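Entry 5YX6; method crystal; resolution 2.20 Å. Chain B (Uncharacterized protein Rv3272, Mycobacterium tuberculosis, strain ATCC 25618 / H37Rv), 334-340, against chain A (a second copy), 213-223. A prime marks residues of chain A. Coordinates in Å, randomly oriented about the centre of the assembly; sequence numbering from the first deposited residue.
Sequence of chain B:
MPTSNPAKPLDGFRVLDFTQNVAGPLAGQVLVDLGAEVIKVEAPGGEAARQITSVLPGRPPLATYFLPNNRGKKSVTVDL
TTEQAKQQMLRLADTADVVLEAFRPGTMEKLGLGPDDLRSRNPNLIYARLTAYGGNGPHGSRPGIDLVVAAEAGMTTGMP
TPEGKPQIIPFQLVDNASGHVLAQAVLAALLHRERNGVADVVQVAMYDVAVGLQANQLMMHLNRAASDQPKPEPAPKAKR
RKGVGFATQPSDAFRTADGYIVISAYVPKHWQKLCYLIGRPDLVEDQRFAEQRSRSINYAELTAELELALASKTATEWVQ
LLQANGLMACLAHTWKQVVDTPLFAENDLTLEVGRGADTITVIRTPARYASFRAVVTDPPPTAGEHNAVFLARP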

# COMPACT_ATOMS: atom_id res chain seq x y z
N THR B 334 5.37 -17.93 -8.54
CA THR B 334 5.76 -16.85 -9.45
C THR B 334 4.52 -16.16 -10.03
O THR B 334 3.43 -16.73 -10.00
CB THR B 334 6.62 -17.37 -10.61
OG1 THR B 334 5.85 -18.30 -11.37
CG2 THR B 334 7.87 -18.09 -10.07
N TRP B 335 4.70 -14.96 -10.59
CA TRP B 335 3.59 -14.25 -11.24
C TRP B 335 2.89 -15.12 -12.28
O TRP B 335 1.66 -15.14 -12.34
CB TRP B 335 4.09 -12.95 -11.90
CG TRP B 335 4.60 -11.94 -10.94
CD1 TRP B 335 4.09 -11.66 -9.70
CD2 TRP B 335 5.73 -11.09 -11.11
NE1 TRP B 335 4.83 -10.68 -9.10
CE2 TRP B 335 5.85 -10.31 -9.94
CE3 TRP B 335 6.65 -10.90 -12.14
CZ2 TRP B 335 6.85 -9.36 -9.77
CZ3 TRP B 335 7.65 -9.96 -11.98
CH2 TRP B 335 7.74 -9.20 -10.80
N LYS B 336 3.68 -15.83 -13.08
CA LYS B 336 3.15 -16.75 -14.09
C LYS B 336 2.29 -17.83 -13.44
O LYS B 336 1.28 -18.24 -14.00
CB LYS B 336 4.28 -17.40 -14.89
N GLN B 337 2.70 -18.29 -12.26
CA GLN B 337 1.91 -19.30 -11.55
C GLN B 337 0.66 -18.75 -10.83
O GLN B 337 -0.38 -19.42 -10.83
CB GLN B 337 2.79 -20.04 -10.54
CG GLN B 337 3.82 -20.93 -11.18
CD GLN B 337 4.86 -21.42 -10.19
OE1 GLN B 337 5.19 -20.72 -9.23
NE2 GLN B 337 5.37 -22.62 -10.41
N VAL B 338 0.77 -17.57 -10.22
CA VAL B 338 -0.33 -16.98 -9.44
C VAL B 338 -1.63 -16.93 -10.23
O VAL B 338 -2.71 -17.28 -9.75
CB VAL B 338 0.01 -15.56 -8.96
CG1 VAL B 338 -1.24 -14.87 -8.40
CG2 VAL B 338 1.11 -15.59 -7.91
N VAL B 339 -1.50 -16.49 -11.47
CA VAL B 339 -2.63 -16.23 -12.34
C VAL B 339 -3.43 -17.50 -12.67
O VAL B 339 -4.60 -17.43 -13.03
CB VAL B 339 -2.10 -15.55 -13.62
CG1 VAL B 339 -3.04 -15.69 -14.79
CG2 VAL B 339 -1.79 -14.09 -13.32
N ASP B 340 -2.83 -18.66 -12.46
CA ASP B 340 -3.48 -19.91 -12.82
C ASP B 340 -4.01 -20.70 -11.62
O ASP B 340 -4.62 -21.76 -11.80
CB ASP B 340 -2.52 -20.78 -13.63
CG ASP B 340 -2.33 -20.28 -15.05
OD1 ASP B 340 -3.32 -19.79 -15.65
OD2 ASP B 340 -1.19 -20.37 -15.57
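Chain A, residues 213-223: LQANQLMMHLN

Residues 215′-222′ of chain A form a helix that crosses the short helical turn beginning at Trp335 of chain B. Residue numbers rise together along the contact: Trp335 is nearest Leu218′ (CA to CA 5.6 Å), Lys336 nearest His221′ (5.7 Å between their CA atoms) and Val339 nearest Leu222′ (6.8 Å, again CA to CA). The main bump is the indole of Trp335, which lies in a hollow lined by Gln214′, Gln217′ and Leu218′. Gln217′ covers one face of the ring, its CB 3.5 Å from the centroid of the six-membered ring of Trp335 and almost on the ring normal, a CH-pi contact. At the ring edge, Trp335 NE1 donates a hydrogen bond to Gln214′ OE1 (2.8 Å), which gives the indole nitrogen a partner within the contact. Leu218′ supplies the return bump: its CD1 reaches Trp335 CD1 at 3.6 Å and Val339 CG2 at 4.1 Å, filling the space between these two side chains, with Val338 more loosely placed, its CB 4.5 Å from Leu218′ CD1. Farther along, Val339 CG1 packs on Leu222′ CD2 at 3.5 Å. The His221′ ring lies with one face over the backbone of Trp335 and Lys336, and its CD2 is 3.7 Å from Trp335 CB.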

# COMPACT_ATOMS: atom_id res chain seq x y z
N LEU A 213 -1.05 -4.58 -5.80
CA LEU A 213 0.26 -3.95 -5.73
C LEU A 213 1.22 -4.42 -6.83
O LEU A 213 2.13 -3.69 -7.20
CB LEU A 213 0.90 -4.20 -4.35
CG LEU A 213 0.15 -3.55 -3.17
CD1 LEU A 213 0.80 -3.95 -1.85
CD2 LEU A 213 0.11 -2.02 -3.30
N GLN A 214 0.98 -5.61 -7.38
CA GLN A 214 1.83 -6.18 -8.42
C GLN A 214 1.14 -6.19 -9.79
O GLN A 214 1.54 -6.94 -10.68
CB GLN A 214 2.19 -7.63 -8.07
CG GLN A 214 2.63 -7.89 -6.66
CD GLN A 214 2.64 -9.38 -6.37
OE1 GLN A 214 3.63 -10.07 -6.61
NE2 GLN A 214 1.53 -9.89 -5.84
N ALA A 215 0.12 -5.37 -9.94
CA ALA A 215 -0.79 -5.45 -11.09
C ALA A 215 -0.10 -5.40 -12.45
O ALA A 215 -0.45 -6.17 -13.34
CB ALA A 215 -1.85 -4.34 -10.99
N ASN A 216 0.87 -4.50 -12.62
CA ASN A 216 1.55 -4.34 -13.91
C ASN A 216 2.32 -5.59 -14.32
O ASN A 216 2.20 -6.04 -15.45
CB ASN A 216 2.50 -3.15 -13.88
N GLN A 217 3.10 -6.14 -13.39
CA GLN A 217 3.82 -7.38 -13.64
C GLN A 217 2.90 -8.57 -13.82
O GLN A 217 3.19 -9.45 -14.62
CB GLN A 217 4.82 -7.66 -12.53
CG GLN A 217 6.11 -6.86 -12.66
CD GLN A 217 5.90 -5.38 -12.47
OE1 GLN A 217 5.06 -4.96 -11.67
NE2 GLN A 217 6.67 -4.57 -13.21
N LEU A 218 1.81 -8.61 -13.08
CA LEU A 218 0.86 -9.72 -13.20
C LEU A 218 0.22 -9.70 -14.58
O LEU A 218 -0.12 -10.75 -15.13
CB LEU A 218 -0.22 -9.63 -12.12
CG LEU A 218 -0.29 -10.63 -10.96
CD1 LEU A 218 0.73 -11.73 -11.11
CD2 LEU A 218 -0.12 -9.93 -9.63
N MET A 219 0.06 -8.51 -15.13
CA MET A 219 -0.76 -8.32 -16.32
C MET A 219 -0.20 -8.97 -17.58
O MET A 219 -0.97 -9.49 -18.40
CB MET A 219 -0.98 -6.84 -16.58
CG MET A 219 -2.27 -6.58 -17.32
SD MET A 219 -2.54 -4.86 -17.68
CE MET A 219 -1.21 -4.52 -18.82
N MET A 220 1.12 -8.95 -17.73
CA MET A 220 1.77 -9.60 -18.86
C MET A 220 1.35 -11.07 -18.97
O MET A 220 1.18 -11.60 -20.06
CB MET A 220 3.29 -9.49 -18.73
N HIS A 221 1.15 -11.71 -17.82
CA HIS A 221 0.80 -13.12 -17.77
C HIS A 221 -0.71 -13.37 -17.87
O HIS A 221 -1.14 -14.51 -18.06
CB HIS A 221 1.36 -13.73 -16.48
CG HIS A 221 2.84 -13.55 -16.32
ND1 HIS A 221 3.76 -14.32 -17.00
CD2 HIS A 221 3.55 -12.68 -15.58
CE1 HIS A 221 4.98 -13.94 -16.66
NE2 HIS A 221 4.88 -12.94 -15.80
N LEU A 222 -1.51 -12.30 -17.78
CA LEU A 222 -2.96 -12.43 -17.94
C LEU A 222 -3.34 -12.38 -19.42
O LEU A 222 -4.47 -12.69 -19.80
CB LEU A 222 -3.71 -11.33 -17.19
CG LEU A 222 -3.76 -11.34 -15.66
CD1 LEU A 222 -4.40 -10.06 -15.13
CD2 LEU A 222 -4.52 -12.54 -15.16
N ASN A 223 -2.38 -11.98 -20.24
CA ASN A 223 -2.64 -11.81 -21.66
C ASN A 223 -1.68 -12.62 -22.52
O ASN A 223 -0.64 -12.13 -22.96
CB ASN A 223 -2.57 -10.32 -22.03
CG ASN A 223 -3.70 -9.51 -21.40
OD1 ASN A 223 -4.83 -9.54 -21.89
ND2 ASN A 223 -3.40 -8.79 -20.33